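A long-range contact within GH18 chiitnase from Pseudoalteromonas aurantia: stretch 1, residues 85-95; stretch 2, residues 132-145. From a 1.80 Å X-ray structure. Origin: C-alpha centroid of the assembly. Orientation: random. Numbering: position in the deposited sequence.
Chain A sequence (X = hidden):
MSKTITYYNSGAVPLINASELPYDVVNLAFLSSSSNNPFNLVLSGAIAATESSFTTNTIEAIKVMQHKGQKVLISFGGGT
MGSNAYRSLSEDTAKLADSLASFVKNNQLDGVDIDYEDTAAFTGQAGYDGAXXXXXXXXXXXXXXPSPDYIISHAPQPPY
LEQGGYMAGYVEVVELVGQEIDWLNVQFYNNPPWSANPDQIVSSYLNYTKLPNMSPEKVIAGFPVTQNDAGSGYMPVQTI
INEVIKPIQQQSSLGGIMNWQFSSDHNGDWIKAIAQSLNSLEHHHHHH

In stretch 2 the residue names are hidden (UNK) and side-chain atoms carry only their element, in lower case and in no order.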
# COMPACT_ATOMS: atom_id res chain seq x y z
N ALA A 85 12.01 -2.30 -15.41
CA ALA A 85 11.62 -0.90 -15.31
C ALA A 85 12.19 -0.26 -14.04
O ALA A 85 12.71 0.86 -14.08
CB ALA A 85 10.10 -0.76 -15.36
N TYR A 86 12.10 -0.98 -12.92
CA TYR A 86 12.67 -0.48 -11.67
C TYR A 86 14.18 -0.31 -11.79
O TYR A 86 14.75 0.65 -11.25
CB TYR A 86 12.36 -1.45 -10.52
CG TYR A 86 10.95 -1.42 -9.96
CD1 TYR A 86 10.45 -0.29 -9.33
CD2 TYR A 86 10.15 -2.55 -10.02
CE1 TYR A 86 9.16 -0.27 -8.80
CE2 TYR A 86 8.86 -2.55 -9.48
CZ TYR A 86 8.38 -1.41 -8.87
OH TYR A 86 7.09 -1.41 -8.35
N ARG A 87 14.85 -1.24 -12.46
CA ARG A 87 16.30 -1.13 -12.63
C ARG A 87 16.67 0.21 -13.26
O ARG A 87 17.59 0.89 -12.81
CB ARG A 87 16.83 -2.28 -13.48
CG ARG A 87 18.36 -2.41 -13.50
CD ARG A 87 18.78 -3.51 -14.46
NE ARG A 87 20.20 -3.80 -14.39
CZ ARG A 87 20.84 -4.60 -15.25
NH1 ARG A 87 20.16 -5.17 -16.24
NH2 ARG A 87 22.14 -4.83 -15.11
N SER A 88 15.96 0.58 -14.33
CA SER A 88 16.21 1.87 -14.97
C SER A 88 15.88 3.03 -14.04
O SER A 88 16.64 4.00 -13.94
CB SER A 88 15.40 1.98 -16.26
OG SER A 88 15.77 0.96 -17.17
N LEU A 89 14.73 2.94 -13.35
CA LEU A 89 14.32 4.02 -12.46
C LEU A 89 15.33 4.22 -11.35
O LEU A 89 15.50 5.35 -10.88
CB LEU A 89 12.95 3.72 -11.87
CG LEU A 89 11.79 3.68 -12.85
CD1 LEU A 89 10.57 3.16 -12.14
CD2 LEU A 89 11.52 5.06 -13.43
N SER A 90 15.98 3.15 -10.91
CA SER A 90 16.91 3.23 -9.79
C SER A 90 18.11 4.10 -10.11
O SER A 90 18.79 4.54 -9.19
CB SER A 90 17.39 1.84 -9.39
OG SER A 90 18.29 1.32 -10.36
N GLU A 91 18.38 4.34 -11.40
CA GLU A 91 19.49 5.19 -11.81
C GLU A 91 19.14 6.67 -11.79
O GLU A 91 20.05 7.50 -11.96
CB GLU A 91 19.97 4.77 -13.20
CG GLU A 91 20.42 3.30 -13.24
CD GLU A 91 20.66 2.77 -14.64
OE1 GLU A 91 20.21 3.42 -15.61
OE2 GLU A 91 21.30 1.70 -14.77
N ASP A 92 17.87 7.03 -11.58
CA ASP A 92 17.50 8.43 -11.44
C ASP A 92 16.23 8.57 -10.59
O ASP A 92 15.15 8.90 -11.11
CB ASP A 92 17.33 9.08 -12.81
CG ASP A 92 17.32 10.60 -12.76
OD1 ASP A 92 17.10 11.17 -11.67
OD2 ASP A 92 17.53 11.24 -13.81
N THR A 93 16.35 8.33 -9.28
CA THR A 93 15.18 8.41 -8.41
C THR A 93 14.65 9.83 -8.29
O THR A 93 13.46 10.02 -8.02
CB THR A 93 15.51 7.87 -7.01
OG1 THR A 93 16.55 8.67 -6.42
CG2 THR A 93 15.97 6.43 -7.11
N ALA A 94 15.51 10.84 -8.47
CA ALA A 94 15.02 12.21 -8.33
C ALA A 94 14.03 12.53 -9.45
O ALA A 94 13.03 13.21 -9.22
CB ALA A 94 16.18 13.19 -8.32
N LYS A 95 14.31 12.03 -10.66
CA LYS A 95 13.40 12.25 -11.78
C LYS A 95 12.08 11.53 -11.55
O LYS A 95 11.01 12.09 -11.80
CB LYS A 95 14.07 11.78 -13.07
CG LYS A 95 13.24 12.03 -14.32
CD LYS A 95 14.06 11.79 -15.59
CE LYS A 95 13.30 12.27 -16.82
NZ LYS A 95 13.94 11.91 -18.12
N UNK A 132 18.23 0.31 -1.48
CA UNK A 132 18.72 1.67 -1.71
C UNK A 132 17.80 2.44 -2.65
O UNK A 132 17.65 3.66 -2.50
n UNK A 132 20.07 5.12 -1.47
c UNK A 132 20.69 3.03 -2.58
c UNK A 132 20.15 1.63 -2.25
o UNK A 132 21.27 3.60 -0.31
c UNK A 132 20.71 3.95 -1.35
N UNK A 133 17.16 1.75 -3.60
CA UNK A 133 16.18 2.39 -4.46
C UNK A 133 15.02 2.93 -3.63
O UNK A 133 14.63 4.10 -3.75
c UNK A 133 14.45 1.89 -6.25
c UNK A 133 12.10 1.67 -6.79
c UNK A 133 13.23 1.23 -6.12
c UNK A 133 14.52 3.00 -7.08
c UNK A 133 15.67 1.41 -5.51
c UNK A 133 13.40 3.44 -7.76
c UNK A 133 12.18 2.78 -7.62
N UNK A 134 14.45 2.08 -2.77
CA UNK A 134 13.33 2.52 -1.95
C UNK A 134 13.75 3.60 -0.96
O UNK A 134 12.99 4.53 -0.69
c UNK A 134 12.75 1.32 -1.23
c UNK A 134 10.86 0.92 -2.82
c UNK A 134 12.12 0.33 -2.20
c UNK A 134 11.79 -0.94 -1.45
N UNK A 135 14.96 3.49 -0.41
CA UNK A 135 15.46 4.53 0.49
C UNK A 135 15.58 5.86 -0.25
O UNK A 135 15.07 6.89 0.22
c UNK A 135 16.80 4.10 1.09
c UNK A 135 17.81 2.24 2.51
c UNK A 135 17.57 5.29 1.68
c UNK A 135 16.56 2.99 2.12
N UNK A 136 16.24 5.86 -1.40
CA UNK A 136 16.41 7.11 -2.15
C UNK A 136 15.08 7.65 -2.66
O UNK A 136 14.82 8.85 -2.58
c UNK A 136 17.37 6.89 -3.32
o UNK A 136 17.44 8.07 -4.12
N UNK A 137 14.22 6.78 -3.21
CA UNK A 137 12.92 7.24 -3.67
C UNK A 137 12.12 7.86 -2.53
O UNK A 137 11.51 8.92 -2.70
c UNK A 137 10.80 7.55 -5.86
c UNK A 137 9.96 5.24 -5.27
c UNK A 137 12.14 6.09 -4.31
c UNK A 137 10.74 6.47 -4.78
N UNK A 138 12.12 7.23 -1.35
CA UNK A 138 11.38 7.80 -0.23
C UNK A 138 11.91 9.18 0.14
O UNK A 138 11.13 10.12 0.32
c UNK A 138 10.74 7.50 2.17
o UNK A 138 10.73 5.64 0.65
c UNK A 138 11.42 6.85 0.97
N UNK A 139 13.24 9.33 0.20
CA UNK A 139 13.82 10.61 0.57
C UNK A 139 13.45 11.70 -0.43
O UNK A 139 13.05 12.80 -0.06
c UNK A 139 17.29 9.45 1.94
n UNK A 139 17.85 9.25 3.13
o UNK A 139 17.91 9.38 0.89
c UNK A 139 15.80 9.75 1.95
c UNK A 139 15.34 10.48 0.70
N UNK A 140 13.58 11.39 -1.72
CA UNK A 140 13.31 12.39 -2.75
C UNK A 140 11.83 12.74 -2.80
O UNK A 140 11.46 13.89 -3.05
c UNK A 140 15.27 11.60 -4.16
o UNK A 140 15.50 13.97 -4.25
c UNK A 140 13.79 11.89 -4.10
c UNK A 140 16.10 12.87 -4.19
o UNK A 140 17.34 12.76 -4.17
N UNK A 141 10.97 11.74 -2.58
CA UNK A 141 9.54 12.00 -2.58
C UNK A 141 9.14 12.85 -1.38
O UNK A 141 8.35 13.79 -1.52
c UNK A 141 8.80 10.66 -2.59
c UNK A 141 7.34 11.15 -4.58
c UNK A 141 7.18 8.97 -3.37
c UNK A 141 7.43 10.47 -3.23
N UNK A 142 9.70 12.53 -0.21
CA UNK A 142 9.35 13.25 1.02
C UNK A 142 9.82 14.69 0.96
O UNK A 142 9.15 15.58 1.51
n UNK A 142 7.51 12.26 4.26
c UNK A 142 6.20 12.07 4.20
n UNK A 142 5.42 12.97 3.63
c UNK A 142 8.19 13.43 3.74
c UNK A 142 9.97 12.52 2.22
n UNK A 142 5.67 10.97 4.71
c UNK A 142 9.69 13.19 3.57
N UNK A 143 10.95 14.93 0.30
CA UNK A 143 11.42 16.28 0.02
C UNK A 143 10.35 17.09 -0.71
O UNK A 143 10.09 18.25 -0.35
n UNK A 143 16.57 16.03 -2.68
c UNK A 143 12.71 16.19 -0.80
c UNK A 143 14.47 17.28 -2.20
c UNK A 143 13.33 17.50 -1.19
c UNK A 143 15.56 16.39 -1.63
N UNK A 144 9.69 16.48 -1.70
CA UNK A 144 8.72 17.17 -2.53
C UNK A 144 7.30 17.14 -1.97
O UNK A 144 6.49 18.00 -2.33
n UNK A 144 13.72 16.11 -7.05
c UNK A 144 10.11 16.67 -4.60
n UNK A 144 11.47 16.08 -6.56
n UNK A 144 12.99 15.03 -5.17
c UNK A 144 8.74 16.57 -3.94
c UNK A 144 12.73 15.74 -6.26
c UNK A 144 10.29 15.72 -5.77
N UNK A 145 7.00 16.18 -1.09
CA UNK A 145 5.67 15.99 -0.50
C UNK A 145 5.83 15.95 1.01
O UNK A 145 5.80 14.87 1.63
c UNK A 145 3.97 15.68 -3.04
c UNK A 145 5.03 14.69 -1.01
c UNK A 145 4.88 14.58 -2.52
c UNK A 145 4.33 13.20 -2.88

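Position 132 has three side-chain carbons, the third carrying one oxygen and one nitrogen. It touches nothing on stretch 1. An unbranched chain ending in an amide is glutamine, Gln132.

Position 133 has one carbon and then a ring of six carbons with no oxygen. The ring lies close to Tyr86, Leu89, Ser90 and Thr93. This is Phe133. Its CE2 is 3.6 Å from Tyr86 CD1, and the two ring planes meet obliquely at 66°. Its CD1 is 3.6 Å from Ser90 CA and 3.7 Å from Thr93 CG2.

Position 134 has four carbons forked at the second, and its CB points away from stretch 1. It is Leu134.

Position 135 also has four carbons, but the fork is at the first and one arm is two carbons long. It is out of reach. That is Ile135.

Position 136 has one carbon and one oxygen. The oxygen is 2.5 Å from Thr93 OG1. This is Ser136; its OG hydrogen-bonds that hydroxyl.

Position 137 has four carbons forked at the second. Its backbone N is 4.2 Å from Thr93 CB. It is Leu137.

Position 138 has one carbon carrying an oxygen and a carbon, out of reach. It is Thr138, whose OG1 donates to Leu134 O at 2.9 Å.

Position 139 has three carbons, the third carrying one oxygen and one nitrogen, with no contact. It is Gln139.

Position 140 has three carbons, the third carrying two oxygens. It approaches Thr93 and Ala94. It is Glu140, with CD 4.1 Å from Ala94 CB.

Position 141 has four carbons forked at the second and makes no contact. It is Leu141.

Position 142 has three carbons, a nitrogen, and a carbon with two more nitrogens, far from stretch 1. It is Arg142.

Position 143 has four carbons in a row ending in nitrogen, with no contact to stretch 1. It is Lys143. Its NZ forms a salt bridge with Glu140 OE1 at 2.8 Å.

Position 144 has three carbons, a nitrogen, and a carbon with two more nitrogens, near Ala94. It is Arg144. Ala94 O lies over one guanidinium face, 3.7 Å from NH2, while NH1 forms a salt bridge with Glu140 OE1 at 2.9 Å.

Position 145 has four carbons forked at the second, out of reach. It is Leu145, just past the helix.

Thr93 is the knob of this contact, set among Phe133, Ser136, Leu137 and Glu140. The Phe133 ring extends the packing to Tyr86, Leu89 and Ser90. One hydrogen bond, between Thr93 and Ser136, joins the stretches; the rest is packing.

Stretch 2, residues 132-145: QFLISLTQELRKRL
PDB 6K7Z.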